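Local coordinates for beta-lactamase-like protein (Novosphingobium pentaromativorans US6-1, PDB 6AUF) that probably hydrolyses beta-lactam antibiotics as a two-zinc metallo-beta-lactamase resembling the B3 subclass, at residues A[43-47]-A[89-93]; A[60-64]-A[75-79]; A[182-186]-A[211-215]; A[229-233]-A[284-288]. One frame throughout, in Å; residues are numbered along the deposited sequence.

Contact 1: A[43-47]-A[89-93]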
ATOM      1  N   PRO A  43      15.340   9.375   0.165  1.00 85.08           N
ATOM      2  CA  PRO A  43      14.699   9.867  -1.058  1.00 83.46           C
ATOM      3  C   PRO A  43      15.087   9.042  -2.272  1.00 82.96           C
ATOM      4  O   PRO A  43      16.236   8.636  -2.435  1.00100.77           O
ATOM      5  CB  PRO A  43      15.208  11.306  -1.173  1.00 79.77           C
ATOM      6  CG  PRO A  43      15.831  11.611   0.171  1.00 83.49           C
ATOM      7  CD  PRO A  43      16.360  10.312   0.656  1.00 83.02           C
ATOM      8  N   ALA A  44      14.105   8.791  -3.121  1.00 83.56           N
ATOM      9  CA  ALA A  44      14.220   8.081  -4.376  1.00 81.37           C
ATOM     10  C   ALA A  44      13.712   8.971  -5.502  1.00 84.13           C
ATOM     11  O   ALA A  44      12.811   9.789  -5.293  1.00 88.47           O
ATOM     12  CB  ALA A  44      13.415   6.772  -4.358  1.00 73.64           C
ATOM     13  N   PRO A  45      14.268   8.851  -6.698  1.00 83.21           N
ATOM     14  CA  PRO A  45      13.759   9.634  -7.808  1.00 83.41           C
ATOM     15  C   PRO A  45      12.373   9.143  -8.168  1.00 81.18           C
ATOM     16  O   PRO A  45      12.121   7.929  -8.129  1.00 75.01           O
ATOM     17  CB  PRO A  45      14.761   9.343  -8.930  1.00 79.21           C
ATOM     18  CG  PRO A  45      15.179   7.936  -8.659  1.00 81.77           C
ATOM     19  CD  PRO A  45      15.190   7.791  -7.149  1.00 80.28           C
ATOM     20  N   PRO A  46      11.447  10.038  -8.502  1.00 84.89           N
ATOM     21  CA  PRO A  46      10.128   9.582  -8.950  1.00 82.17           C
ATOM     22  C   PRO A  46      10.280   8.733 -10.202  1.00 79.87           C
ATOM     23  O   PRO A  46      11.297   8.779 -10.897  1.00 85.28           O
ATOM     24  CB  PRO A  46       9.366  10.883  -9.241  1.00 85.16           C
ATOM     25  CG  PRO A  46      10.213  12.000  -8.674  1.00 80.42           C
ATOM     26  CD  PRO A  46      11.624  11.491  -8.663  1.00 81.61           C
ATOM     27  N   ALA A  47       9.265   7.929 -10.481  1.00 78.71           N
ATOM     28  CA  ALA A  47       9.314   7.120 -11.685  1.00 80.15           C
ATOM     29  C   ALA A  47       7.912   6.949 -12.242  1.00 84.63           C
ATOM     30  O   ALA A  47       6.911   7.217 -11.578  1.00 90.35           O
ATOM     31  CB  ALA A  47       9.962   5.756 -11.435  1.00 72.38           C
ATOM     32  N   ASN A  89       8.525  14.715  -5.024  1.00 78.06           N
ATOM     33  CA  ASN A  89       8.453  13.785  -6.143  1.00 81.02           C
ATOM     34  C   ASN A  89       7.269  14.104  -7.043  1.00 85.83           C
ATOM     35  O   ASN A  89       7.326  13.869  -8.255  1.00 91.28           O
ATOM     36  CB  ASN A  89       8.381  12.345  -5.638  1.00 83.40           C
ATOM     37  CG  ASN A  89       9.704  11.859  -5.075  1.00 86.92           C
ATOM     38  OD1 ASN A  89      10.725  12.528  -5.209  1.00 97.32           O
ATOM     39  ND2 ASN A  89       9.694  10.682  -4.457  1.00 89.32           N
ATOM     40  N   ILE A  90       6.199  14.652  -6.470  1.00 84.71           N
ATOM     41  CA  ILE A  90       5.069  15.106  -7.274  1.00 85.05           C
ATOM     42  C   ILE A  90       5.503  16.231  -8.209  1.00 94.72           C
ATOM     43  O   ILE A  90       5.394  16.126  -9.437  1.00100.12           O
ATOM     44  CB  ILE A  90       3.916  15.551  -6.359  1.00 86.16           C
ATOM     45  CG1 ILE A  90       3.500  14.410  -5.431  1.00 85.29           C
ATOM     46  CG2 ILE A  90       2.741  16.040  -7.183  1.00 93.30           C
ATOM     47  CD1 ILE A  90       3.266  13.108  -6.149  1.00 88.60           C
ATOM     48  N   ARG A  91       6.002  17.326  -7.635  1.00 88.39           N
ATOM     49  CA  ARG A  91       6.390  18.471  -8.442  1.00 94.95           C
ATOM     50  C   ARG A  91       7.454  18.076  -9.455  1.00100.78           C
ATOM     51  O   ARG A  91       7.333  18.371 -10.650  1.00100.35           O
ATOM     52  CB  ARG A  91       6.885  19.587  -7.527  1.00 98.52           C
ATOM     53  CG  ARG A  91       6.046  19.736  -6.274  1.00 95.23           C
ATOM     54  CD  ARG A  91       6.677  20.683  -5.278  1.00103.26           C
ATOM     55  NE  ARG A  91       5.750  21.029  -4.208  1.00107.42           N
ATOM     56  CZ  ARG A  91       4.774  21.925  -4.327  1.00121.25           C
ATOM     57  NH1 ARG A  91       4.591  22.574  -5.474  1.00117.71           N
ATOM     58  NH2 ARG A  91       3.977  22.174  -3.297  1.00137.94           N
ATOM     59  N   LYS A  92       8.495  17.380  -8.996  1.00101.14           N
ATOM     60  CA  LYS A  92       9.550  16.937  -9.894  1.00102.98           C
ATOM     61  C   LYS A  92       9.007  16.179 -11.097  1.00 97.32           C
ATOM     62  O   LYS A  92       9.739  16.001 -12.071  1.00101.64           O
ATOM     63  CB  LYS A  92      10.556  16.078  -9.120  1.00107.63           C
ATOM     64  CG  LYS A  92      11.367  16.859  -8.087  1.00119.83           C
ATOM     65  CD  LYS A  92      11.627  16.014  -6.842  1.00124.28           C
ATOM     66  CE  LYS A  92      13.112  15.884  -6.550  1.00127.87           C
ATOM     67  NZ  LYS A  92      13.779  14.923  -7.475  1.00126.99           N
ATOM     68  N   LEU A  93       7.749  15.737 -11.059  1.00 93.73           N
ATOM     69  CA  LEU A  93       7.098  15.108 -12.200  1.00 89.85           C
ATOM     70  C   LEU A  93       6.247  16.082 -13.002  1.00 99.50           C
ATOM     71  O   LEU A  93       5.663  15.685 -14.018  1.00 94.33           O
ATOM     72  CB  LEU A  93       6.231  13.944 -11.723  1.00 81.19           C
ATOM     73  CG  LEU A  93       6.693  12.535 -12.094  1.00 81.81           C
ATOM     74  CD1 LEU A  93       8.105  12.333 -11.636  1.00 77.87           C
ATOM     75  CD2 LEU A  93       5.771  11.481 -11.469  1.00 74.93           C
TER
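The amide arm of N89 crosses P46 and reaches the backbone of A44, so that helix 83-91 and the residues after it meet a proline-rich loop. CB of N89 starts the contact, 3.6 Å from CG of P46. CG of N89 is turned anti to its own carbonyl carbon (chi1 -73°), which carries the amide past the pyrrolidine ring and toward the loop backbone. Next along the arm, OD1 of N89 lies 3.5 Å from CG of P46; it also comes near the carbonyl oxygen of A44, but both are acceptors and no bond joins them. At the tip, ND2 of N89 gives A44 O a weak, strongly bent hydrogen bond of 3.3 Å (129° at the hydrogen) and a second one to V56 O, so one amide nitrogen serves two backbone carbonyls. P46 also packs on the backbone of N89 and on K92: its CG is 3.5 Å from N89 O and 4.1 Å from CB of K92. The contact is thus mostly proline packing, with a single polar link. N89 belongs to helix 83-91, while A47 opens the outermost strand 47-50 and pairs through its backbone with Y55 of strand 53-55. L27 of the short helix 27-30 packs against A44, P45 and A47, and A44 also touches C31 and C59, which form a disulfide.

Contact 2: A[60-64]-A[75-79]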
ATOM      1  N   GLY A  60      12.349   2.918   0.243  1.00 68.53           N
ATOM      2  CA  GLY A  60      11.880   1.812   1.048  1.00 68.83           C
ATOM      3  C   GLY A  60      10.368   1.657   1.092  1.00 68.15           C
ATOM      4  O   GLY A  60       9.863   0.536   1.215  1.00 66.22           O
ATOM      5  N   ILE A  61       9.632   2.761   0.991  1.00 61.94           N
ATOM      6  CA  ILE A  61       8.181   2.754   1.120  1.00 63.95           C
ATOM      7  C   ILE A  61       7.574   3.363  -0.135  1.00 67.12           C
ATOM      8  O   ILE A  61       7.992   4.440  -0.571  1.00 70.56           O
ATOM      9  CB  ILE A  61       7.713   3.522   2.369  1.00 62.06           C
ATOM     10  CG1 ILE A  61       8.334   2.925   3.638  1.00 66.32           C
ATOM     11  CG2 ILE A  61       6.197   3.508   2.438  1.00 52.09           C
ATOM     12  CD1 ILE A  61       7.869   1.490   3.958  1.00 59.18           C
ATOM     13  N   ALA A  62       6.577   2.691  -0.697  1.00 64.77           N
ATOM     14  CA  ALA A  62       5.931   3.202  -1.894  1.00 60.40           C
ATOM     15  C   ALA A  62       4.961   4.326  -1.557  1.00 59.55           C
ATOM     16  O   ALA A  62       4.492   4.477  -0.428  1.00 63.79           O
ATOM     17  CB  ALA A  62       5.182   2.094  -2.641  1.00 54.59           C
ATOM     18  N   SER A  63       4.680   5.129  -2.574  1.00 65.06           N
ATOM     19  CA  SER A  63       3.632   6.138  -2.542  1.00 62.71           C
ATOM     20  C   SER A  63       3.198   6.307  -3.987  1.00 64.35           C
ATOM     21  O   SER A  63       4.047   6.571  -4.846  1.00 61.96           O
ATOM     22  CB  SER A  63       4.133   7.454  -1.948  1.00 62.42           C
ATOM     23  OG  SER A  63       3.049   8.337  -1.707  1.00 70.65           O
ATOM     24  N   ILE A  64       1.906   6.111  -4.266  1.00 61.04           N
ATOM     25  CA  ILE A  64       1.406   5.993  -5.633  1.00 59.98           C
ATOM     26  C   ILE A  64       0.584   7.219  -5.994  1.00 71.66           C
ATOM     27  O   ILE A  64      -0.323   7.609  -5.250  1.00 79.37           O
ATOM     28  CB  ILE A  64       0.574   4.721  -5.814  1.00 57.04           C
ATOM     29  CG1 ILE A  64       1.366   3.505  -5.305  1.00 62.60           C
ATOM     30  CG2 ILE A  64       0.149   4.592  -7.267  1.00 53.71           C
ATOM     31  CD1 ILE A  64       2.722   3.323  -5.960  1.00 53.68           C
ATOM     32  N   ILE A  75      -1.886   7.422  -2.949  1.00 60.98           N
ATOM     33  CA  ILE A  75      -2.020   6.320  -2.001  1.00 56.13           C
ATOM     34  C   ILE A  75      -0.748   6.238  -1.166  1.00 61.95           C
ATOM     35  O   ILE A  75       0.347   6.026  -1.704  1.00 54.61           O
ATOM     36  CB  ILE A  75      -2.291   4.982  -2.704  1.00 51.40           C
ATOM     37  CG1 ILE A  75      -3.422   5.122  -3.716  1.00 53.71           C
ATOM     38  CG2 ILE A  75      -2.617   3.879  -1.673  1.00 47.44           C
ATOM     39  CD1 ILE A  75      -3.626   3.869  -4.545  1.00 50.66           C
ATOM     40  N   ASP A  76      -0.900   6.396   0.149  1.00 66.92           N
ATOM     41  CA  ASP A  76       0.178   6.248   1.118  1.00 63.45           C
ATOM     42  C   ASP A  76       1.084   7.467   1.167  1.00 71.97           C
ATOM     43  O   ASP A  76       1.349   8.117   0.150  1.00 67.38           O
ATOM     44  CB  ASP A  76       1.000   4.994   0.833  1.00 66.57           C
ATOM     45  CG  ASP A  76       0.277   3.730   1.237  1.00 66.80           C
ATOM     46  OD1 ASP A  76      -0.703   3.838   2.001  1.00 71.49           O
ATOM     47  OD2 ASP A  76       0.685   2.636   0.801  1.00 64.53           O
ATOM     48  N   SER A  77       1.557   7.773   2.370  1.00 74.33           N
ATOM     49  CA  SER A  77       2.419   8.909   2.610  1.00 63.90           C
ATOM     50  C   SER A  77       3.871   8.527   2.834  1.00 68.37           C
ATOM     51  O   SER A  77       4.746   9.393   2.726  1.00 76.25           O
ATOM     52  CB  SER A  77       1.922   9.681   3.838  1.00 75.09           C
ATOM     53  OG  SER A  77       2.080   8.886   5.005  1.00 81.13           O
ATOM     54  N   GLY A  78       4.152   7.267   3.140  1.00 63.92           N
ATOM     55  CA  GLY A  78       5.442   6.898   3.666  1.00 61.83           C
ATOM     56  C   GLY A  78       5.508   7.243   5.140  1.00 68.94           C
ATOM     57  O   GLY A  78       4.525   7.691   5.741  1.00 74.27           O
ATOM     58  N   PRO A  79       6.677   7.052   5.750  1.00 72.02           N
ATOM     59  CA  PRO A  79       6.810   7.265   7.199  1.00 73.46           C
ATOM     60  C   PRO A  79       6.421   8.674   7.628  1.00 77.23           C
ATOM     61  O   PRO A  79       6.145   9.567   6.821  1.00 79.52           O
ATOM     62  CB  PRO A  79       8.293   6.985   7.457  1.00 70.52           C
ATOM     63  CG  PRO A  79       8.684   6.031   6.354  1.00 64.10           C
ATOM     64  CD  PRO A  79       7.888   6.457   5.154  1.00 65.66           C
TER
HETATM   65  O   HOH W   1       3.415   2.411   1.477  1.00 56.77           O
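I64 and I75 face each other as an antiparallel hydrogen-bonded pair: I64 N donates to I75 O at 3.0 Å and I75 N to I64 O at 2.8 Å. Their CB atoms project to the same face of the sheet, where Y208 touches both side chains. Beside this pair, the hydroxyl of S63, set anti to its backbone N (chi1 -170°), bonds to D76 O at 2.5 Å, arriving from 37° above the carbonyl plane. D76-S77-G78, just after strand 72-75, is consistent with the Asp-Thr/Ser-Gly sequence that follows this strand in the metallo-beta-lactamase fold. Here the D76 carboxylate is buried: OD2 meets Y208 OH and water 1, which at 3.0 Å also reaches A62 O, while OD1 accepts from the backbone N of S106, next to the zinc ligand H107. Farther along, CG2 of I61 rests on G78 CA at 3.7 Å, and its CG1 lies 3.9 Å from CD of P79. I61 in turn packs on H251, a ligand of the second zinc, and the backbones of S77 and G78 bond to that of H112, another ligand of this metal.

Contact 3: A[182-186]-A[211-215]. With ZN (zinc ion), chain C.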
ATOM      1  N   THR A 182      -8.689  -6.434   2.519  1.00 35.36           N
ATOM      2  CA  THR A 182      -7.747  -7.550   2.353  1.00 45.76           C
ATOM      3  C   THR A 182      -6.971  -7.750   3.654  1.00 44.28           C
ATOM      4  O   THR A 182      -5.761  -7.510   3.709  1.00 53.37           O
ATOM      5  CB  THR A 182      -6.795  -7.289   1.173  1.00 44.67           C
ATOM      6  OG1 THR A 182      -6.078  -6.057   1.377  1.00 48.10           O
ATOM      7  CG2 THR A 182      -7.568  -7.155  -0.113  1.00 42.64           C
ATOM      8  N   PRO A 183      -7.630  -8.216   4.717  1.00 51.03           N
ATOM      9  CA  PRO A 183      -7.062  -8.052   6.066  1.00 49.78           C
ATOM     10  C   PRO A 183      -6.041  -9.105   6.471  1.00 51.20           C
ATOM     11  O   PRO A 183      -6.097  -9.606   7.601  1.00 42.45           O
ATOM     12  CB  PRO A 183      -8.305  -8.119   6.971  1.00 40.87           C
ATOM     13  CG  PRO A 183      -9.488  -8.011   6.022  1.00 50.51           C
ATOM     14  CD  PRO A 183      -9.023  -8.680   4.787  1.00 49.48           C
ATOM     15  N   ALA A 184      -5.094  -9.427   5.577  1.00 46.53           N
ATOM     16  CA  ALA A 184      -4.091 -10.436   5.888  1.00 34.87           C
ATOM     17  C   ALA A 184      -3.032  -9.903   6.845  1.00 46.18           C
ATOM     18  O   ALA A 184      -2.634 -10.602   7.782  1.00 56.53           O
ATOM     19  CB  ALA A 184      -3.453 -10.954   4.607  1.00 34.42           C
ATOM     20  N   HIS A 185      -2.576  -8.670   6.643  1.00 44.78           N
ATOM     21  CA  HIS A 185      -1.419  -8.168   7.371  1.00 48.47           C
ATOM     22  C   HIS A 185      -1.826  -7.391   8.610  1.00 48.63           C
ATOM     23  O   HIS A 185      -1.105  -7.413   9.615  1.00 49.99           O
ATOM     24  CB  HIS A 185      -0.549  -7.302   6.436  1.00 41.26           C
ATOM     25  CG  HIS A 185       0.427  -6.412   7.156  1.00 46.47           C
ATOM     26  ND1 HIS A 185       1.646  -6.856   7.626  1.00 52.35           N
ATOM     27  CD2 HIS A 185       0.348  -5.108   7.507  1.00 50.67           C
ATOM     28  CE1 HIS A 185       2.278  -5.864   8.228  1.00 43.05           C
ATOM     29  NE2 HIS A 185       1.512  -4.793   8.168  1.00 58.32           N
ATOM     30  N   SER A 186      -2.965  -6.715   8.548  1.00 50.46           N
ATOM     31  CA  SER A 186      -3.509  -5.946   9.655  1.00 48.24           C
ATOM     32  C   SER A 186      -5.020  -5.941   9.521  1.00 48.12           C
ATOM     33  O   SER A 186      -5.561  -6.297   8.466  1.00 55.78           O
ATOM     34  CB  SER A 186      -2.978  -4.514   9.640  1.00 53.11           C
ATOM     35  OG  SER A 186      -3.577  -3.817   8.563  1.00 55.41           O
ATOM     36  N   SER A 211       0.827  -5.011   1.767  1.00 49.34           N
ATOM     37  CA  SER A 211       1.644  -5.992   2.478  1.00 48.64           C
ATOM     38  C   SER A 211       0.764  -7.148   2.935  1.00 52.57           C
ATOM     39  O   SER A 211      -0.380  -6.945   3.351  1.00 50.18           O
ATOM     40  CB  SER A 211       2.318  -5.355   3.694  1.00 50.66           C
ATOM     41  OG  SER A 211       2.766  -4.051   3.393  1.00 64.98           O
ATOM     42  N   ALA A 212       1.296  -8.369   2.865  1.00 51.00           N
ATOM     43  CA  ALA A 212       0.492  -9.544   3.190  1.00 55.09           C
ATOM     44  C   ALA A 212       1.157 -10.414   4.251  1.00 54.53           C
ATOM     45  O   ALA A 212       0.799 -11.592   4.400  1.00 45.56           O
ATOM     46  CB  ALA A 212       0.193 -10.365   1.934  1.00 48.31           C
ATOM     47  N   THR A 213       2.098  -9.849   4.997  1.00 56.91           N
ATOM     48  CA  THR A 213       2.887 -10.607   5.955  1.00 63.99           C
ATOM     49  C   THR A 213       2.119 -10.748   7.259  1.00 63.12           C
ATOM     50  O   THR A 213       1.611  -9.757   7.792  1.00 61.92           O
ATOM     51  CB  THR A 213       4.227  -9.903   6.192  1.00 65.43           C
ATOM     52  OG1 THR A 213       3.984  -8.538   6.564  1.00 61.58           O
ATOM     53  CG2 THR A 213       5.068  -9.910   4.914  1.00 51.23           C
ATOM     54  N   THR A 214       2.021 -11.978   7.765  1.00 61.28           N
ATOM     55  CA  THR A 214       1.365 -12.252   9.048  1.00 57.40           C
ATOM     56  C   THR A 214       2.425 -12.260  10.138  1.00 59.48           C
ATOM     57  O   THR A 214       3.080 -13.281  10.376  1.00 55.23           O
ATOM     58  CB  THR A 214       0.631 -13.585   9.017  1.00 55.74           C
ATOM     59  OG1 THR A 214       1.541 -14.608   8.595  1.00 53.59           O
ATOM     60  CG2 THR A 214      -0.592 -13.532   8.087  1.00 42.58           C
ATOM     61  N   ILE A 215       2.587 -11.125  10.812  1.00 57.58           N
ATOM     62  CA  ILE A 215       3.645 -10.952  11.798  1.00 59.92           C
ATOM     63  C   ILE A 215       3.049 -10.282  13.021  1.00 57.42           C
ATOM     64  O   ILE A 215       2.054  -9.559  12.927  1.00 50.32           O
ATOM     65  CB  ILE A 215       4.838 -10.130  11.243  1.00 57.96           C
ATOM     66  CG1 ILE A 215       4.367  -8.780  10.694  1.00 55.52           C
ATOM     67  CG2 ILE A 215       5.605 -10.936  10.180  1.00 50.35           C
ATOM     68  CD1 ILE A 215       5.471  -7.974   9.977  1.00 57.68           C
TER
HETATM   69 ZN    ZN C 402       2.362  -2.910   8.413  1.00 53.85          ZN
HETATM   70  O   HOH W   2      -3.003  -7.490   4.230  1.00 43.10           O
HETATM   71  O   HOH W   3       0.380  -9.535  10.950  1.00 48.38           O
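H185 and A212 bring their CA atoms within 4.8 Å where two irregular loops meet, the first bent by an inverse gamma turn at P183 that ties A184 N to T182 O. The H185 ring is held at both of its nitrogens. ND1 donates to T213 O at 2.9 Å on a lone pair of that oxygen, which is tilted 18° out of the ring plane, and makes a weak second bond of 3.1 Å to T213 OG1. NE2 binds the zinc ion at 2.1 Å, beside H107 and H109. Over one ring face sits CB of S211, a CH-pi contact 4.2 Å from the centroid; near the edge, CE1 of H185 lies 4.2 Å from CD1 of I215. Two waters stitch the loops: water 2 joins T182 O, H185 N and S211 O, and water 3 joins H185 O to I215 N. The hydroxyls of S211 and T213 also bond to a citrate, probably from the crystallisation liquor, which may mark the pocket beside the metals. The ND1 bond to T213 O, together with the zinc bond at NE2, fixes the rotation of the imidazole, and this second-shell carbonyl would be expected to strengthen NE2 as a zinc donor.

Contact 4: A[229-233]-A[284-288]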
ATOM      1  N   ILE A 229      -7.671 -14.911  12.272  1.00 45.09           N
ATOM      2  CA  ILE A 229      -7.334 -15.959  11.310  1.00 43.49           C
ATOM      3  C   ILE A 229      -8.338 -15.972  10.168  1.00 45.42           C
ATOM      4  O   ILE A 229      -7.976 -16.188   9.005  1.00 51.26           O
ATOM      5  CB  ILE A 229      -7.255 -17.336  11.998  1.00 49.11           C
ATOM      6  CG1 ILE A 229      -6.124 -17.373  13.028  1.00 46.74           C
ATOM      7  CG2 ILE A 229      -7.101 -18.454  10.957  1.00 44.20           C
ATOM      8  CD1 ILE A 229      -5.839 -18.753  13.564  1.00 46.63           C
ATOM      9  N   ALA A 230      -9.618 -15.772  10.478  1.00 47.25           N
ATOM     10  CA  ALA A 230     -10.624 -15.820   9.420  1.00 49.66           C
ATOM     11  C   ALA A 230     -10.487 -14.615   8.502  1.00 52.20           C
ATOM     12  O   ALA A 230     -10.623 -14.737   7.281  1.00 53.26           O
ATOM     13  CB  ALA A 230     -12.033 -15.894  10.021  1.00 43.16           C
ATOM     14  N   ARG A 231     -10.229 -13.443   9.082  1.00 48.05           N
ATOM     15  CA  ARG A 231      -9.950 -12.257   8.281  1.00 51.96           C
ATOM     16  C   ARG A 231      -8.706 -12.441   7.408  1.00 52.63           C
ATOM     17  O   ARG A 231      -8.687 -12.003   6.253  1.00 51.61           O
ATOM     18  CB  ARG A 231      -9.813 -11.047   9.201  1.00 53.95           C
ATOM     19  CG  ARG A 231     -11.138 -10.651   9.835  1.00 48.99           C
ATOM     20  CD  ARG A 231     -12.103 -10.254   8.741  1.00 50.42           C
ATOM     21  NE  ARG A 231     -11.967  -8.844   8.403  1.00 53.86           N
ATOM     22  CZ  ARG A 231     -12.589  -8.256   7.381  1.00 57.13           C
ATOM     23  NH1 ARG A 231     -13.376  -8.964   6.566  1.00 45.92           N
ATOM     24  NH2 ARG A 231     -12.422  -6.956   7.178  1.00 56.16           N
ATOM     25  N   ILE A 232      -7.668 -13.113   7.920  1.00 45.96           N
ATOM     26  CA  ILE A 232      -6.492 -13.370   7.089  1.00 45.93           C
ATOM     27  C   ILE A 232      -6.875 -14.197   5.865  1.00 46.45           C
ATOM     28  O   ILE A 232      -6.543 -13.849   4.725  1.00 51.13           O
ATOM     29  CB  ILE A 232      -5.376 -14.045   7.905  1.00 40.58           C
ATOM     30  CG1 ILE A 232      -4.820 -13.068   8.947  1.00 42.41           C
ATOM     31  CG2 ILE A 232      -4.268 -14.536   6.971  1.00 40.89           C
ATOM     32  CD1 ILE A 232      -4.044 -13.731  10.085  1.00 42.86           C
ATOM     33  N   ARG A 233      -7.580 -15.302   6.080  1.00 52.84           N
ATOM     34  CA  ARG A 233      -7.985 -16.139   4.958  1.00 51.00           C
ATOM     35  C   ARG A 233      -8.774 -15.343   3.925  1.00 43.30           C
ATOM     36  O   ARG A 233      -8.578 -15.510   2.713  1.00 43.95           O
ATOM     37  CB  ARG A 233      -8.794 -17.321   5.487  1.00 52.14           C
ATOM     38  CG  ARG A 233      -8.049 -18.051   6.568  1.00 54.69           C
ATOM     39  CD  ARG A 233      -7.963 -19.518   6.266  1.00 63.17           C
ATOM     40  NE  ARG A 233      -7.475 -20.262   7.418  1.00 75.22           N
ATOM     41  CZ  ARG A 233      -6.258 -20.784   7.507  1.00 80.24           C
ATOM     42  NH1 ARG A 233      -5.404 -20.651   6.497  1.00 69.82           N
ATOM     43  NH2 ARG A 233      -5.900 -21.446   8.602  1.00 92.56           N
ATOM     44  N   PHE A 284       2.081 -17.849   6.235  1.00 49.61           N
ATOM     45  CA  PHE A 284       1.122 -17.931   7.330  1.00 61.04           C
ATOM     46  C   PHE A 284       0.996 -19.356   7.854  1.00 64.91           C
ATOM     47  O   PHE A 284       0.937 -19.572   9.070  1.00 67.23           O
ATOM     48  CB  PHE A 284      -0.237 -17.404   6.867  1.00 50.81           C
ATOM     49  CG  PHE A 284      -1.281 -17.400   7.933  1.00 49.21           C
ATOM     50  CD1 PHE A 284      -0.986 -16.944   9.211  1.00 57.63           C
ATOM     51  CD2 PHE A 284      -2.581 -17.820   7.650  1.00 53.67           C
ATOM     52  CE1 PHE A 284      -1.966 -16.927  10.206  1.00 61.94           C
ATOM     53  CE2 PHE A 284      -3.569 -17.809   8.631  1.00 54.01           C
ATOM     54  CZ  PHE A 284      -3.266 -17.366   9.913  1.00 62.19           C
ATOM     55  N   ALA A 285       0.951 -20.344   6.957  1.00 58.51           N
ATOM     56  CA  ALA A 285       0.771 -21.713   7.428  1.00 61.78           C
ATOM     57  C   ALA A 285       1.968 -22.165   8.247  1.00 68.04           C
ATOM     58  O   ALA A 285       1.810 -22.834   9.276  1.00 78.79           O
ATOM     59  CB  ALA A 285       0.530 -22.661   6.259  1.00 51.22           C
ATOM     60  N   LYS A 286       3.175 -21.812   7.801  1.00 70.43           N
ATOM     61  CA  LYS A 286       4.353 -22.109   8.601  1.00 72.27           C
ATOM     62  C   LYS A 286       4.218 -21.511   9.995  1.00 72.48           C
ATOM     63  O   LYS A 286       4.642 -22.117  10.986  1.00 67.35           O
ATOM     64  CB  LYS A 286       5.608 -21.586   7.902  1.00 69.79           C
ATOM     65  CG  LYS A 286       5.883 -22.240   6.558  1.00 76.02           C
ATOM     66  CD  LYS A 286       7.246 -21.810   6.017  1.00 90.17           C
ATOM     67  CE  LYS A 286       7.706 -22.665   4.829  1.00 96.93           C
ATOM     68  NZ  LYS A 286       6.765 -22.623   3.668  1.00 99.07           N
ATOM     69  N   ARG A 287       3.607 -20.327  10.092  1.00 65.55           N
ATOM     70  CA  ARG A 287       3.487 -19.674  11.388  1.00 63.83           C
ATOM     71  C   ARG A 287       2.480 -20.401  12.276  1.00 69.50           C
ATOM     72  O   ARG A 287       2.724 -20.586  13.472  1.00 72.05           O
ATOM     73  CB  ARG A 287       3.103 -18.208  11.200  1.00 51.77           C
ATOM     74  CG  ARG A 287       2.573 -17.522  12.469  1.00 54.67           C
ATOM     75  CD  ARG A 287       3.673 -17.228  13.470  1.00 56.36           C
ATOM     76  NE  ARG A 287       3.128 -16.837  14.764  1.00 62.30           N
ATOM     77  CZ  ARG A 287       3.151 -15.605  15.259  1.00 59.55           C
ATOM     78  NH1 ARG A 287       2.613 -15.360  16.450  1.00 55.57           N
ATOM     79  NH2 ARG A 287       3.705 -14.620  14.574  1.00 58.08           N
ATOM     80  N   LEU A 288       1.350 -20.831  11.706  1.00 67.22           N
ATOM     81  CA  LEU A 288       0.397 -21.632  12.472  1.00 68.22           C
ATOM     82  C   LEU A 288       1.022 -22.955  12.914  1.00 71.27           C
ATOM     83  O   LEU A 288       0.825 -23.393  14.055  1.00 74.99           O
ATOM     84  CB  LEU A 288      -0.880 -21.866  11.649  1.00 62.03           C
ATOM     85  CG  LEU A 288      -1.754 -20.620  11.387  1.00 56.84           C
ATOM     86  CD1 LEU A 288      -2.927 -20.880  10.442  1.00 50.38           C
ATOM     87  CD2 LEU A 288      -2.254 -20.019  12.691  1.00 48.06           C
TER
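In the outer helical layer of the alpha-beta-beta-alpha metallo-beta-lactamase sandwich, helices 226-241 and 272-292 run nearly antiparallel, and here F284 of the second meets I229, I232 and R233 of the first. The segment axes are 12.9 Å apart with 159° between their directions, so the backbones stay well separated and large side chains must bridge the gap. F284 does most of this. With CG anti to its backbone N (chi1 -178°), its ring projects across the interface and is sandwiched between aliphatic groups. On one face lies CG2 of I232, in a CH-pi contact 4.0 Å from the ring centroid. On the opposite face, CD1 of L288, one turn further along the same helix, sits toward the rim. Two further methyl groups meet the ring at CZ: CD1 of I232 is 3.7 Å from CZ of F284, and CG2 of I229 lies at the ring edge, 4.1 Å from the same CZ. The other branch of I229 continues to the next turn, its CD1 packing 3.9 Å from CD2 of L288. Beyond the helices, F222 touches I232, and T214 of the zinc-site loop touches F284, so the packing continues inward. On the outer side R233 closes the contact without a hydrogen bond across it. Its guanidinium turns one face to CE2 of F284, the two planes 53° apart, and NH1 stands 4.0 Å from that carbon. NH2 of R233 ends 3.5 Å from CD1 of L288, the methyl that lies over the F284 ring.

Overall arrangement
Contacts 1 and 2 belong to the half of the fold built on the seven-stranded sheet that starts at strand 47-50; both segments of contact 2 fall between those of contact 1 in the chain, and the two centres lie 12 Å apart. Contacts 3 and 4 follow in series in the other half. Their centres are only 9 Å apart and they touch, A184 and T214 meeting I232 and F284, so the packing of helices 226-241 and 272-292 backs the zinc-binding loops. Contacts 1 and 4 flank the middle of the molecule from opposite ends, about 37 Å apart between centres. Contacts 2 and 3, 17 Å apart between centres, approach the two-zinc site from the two halves.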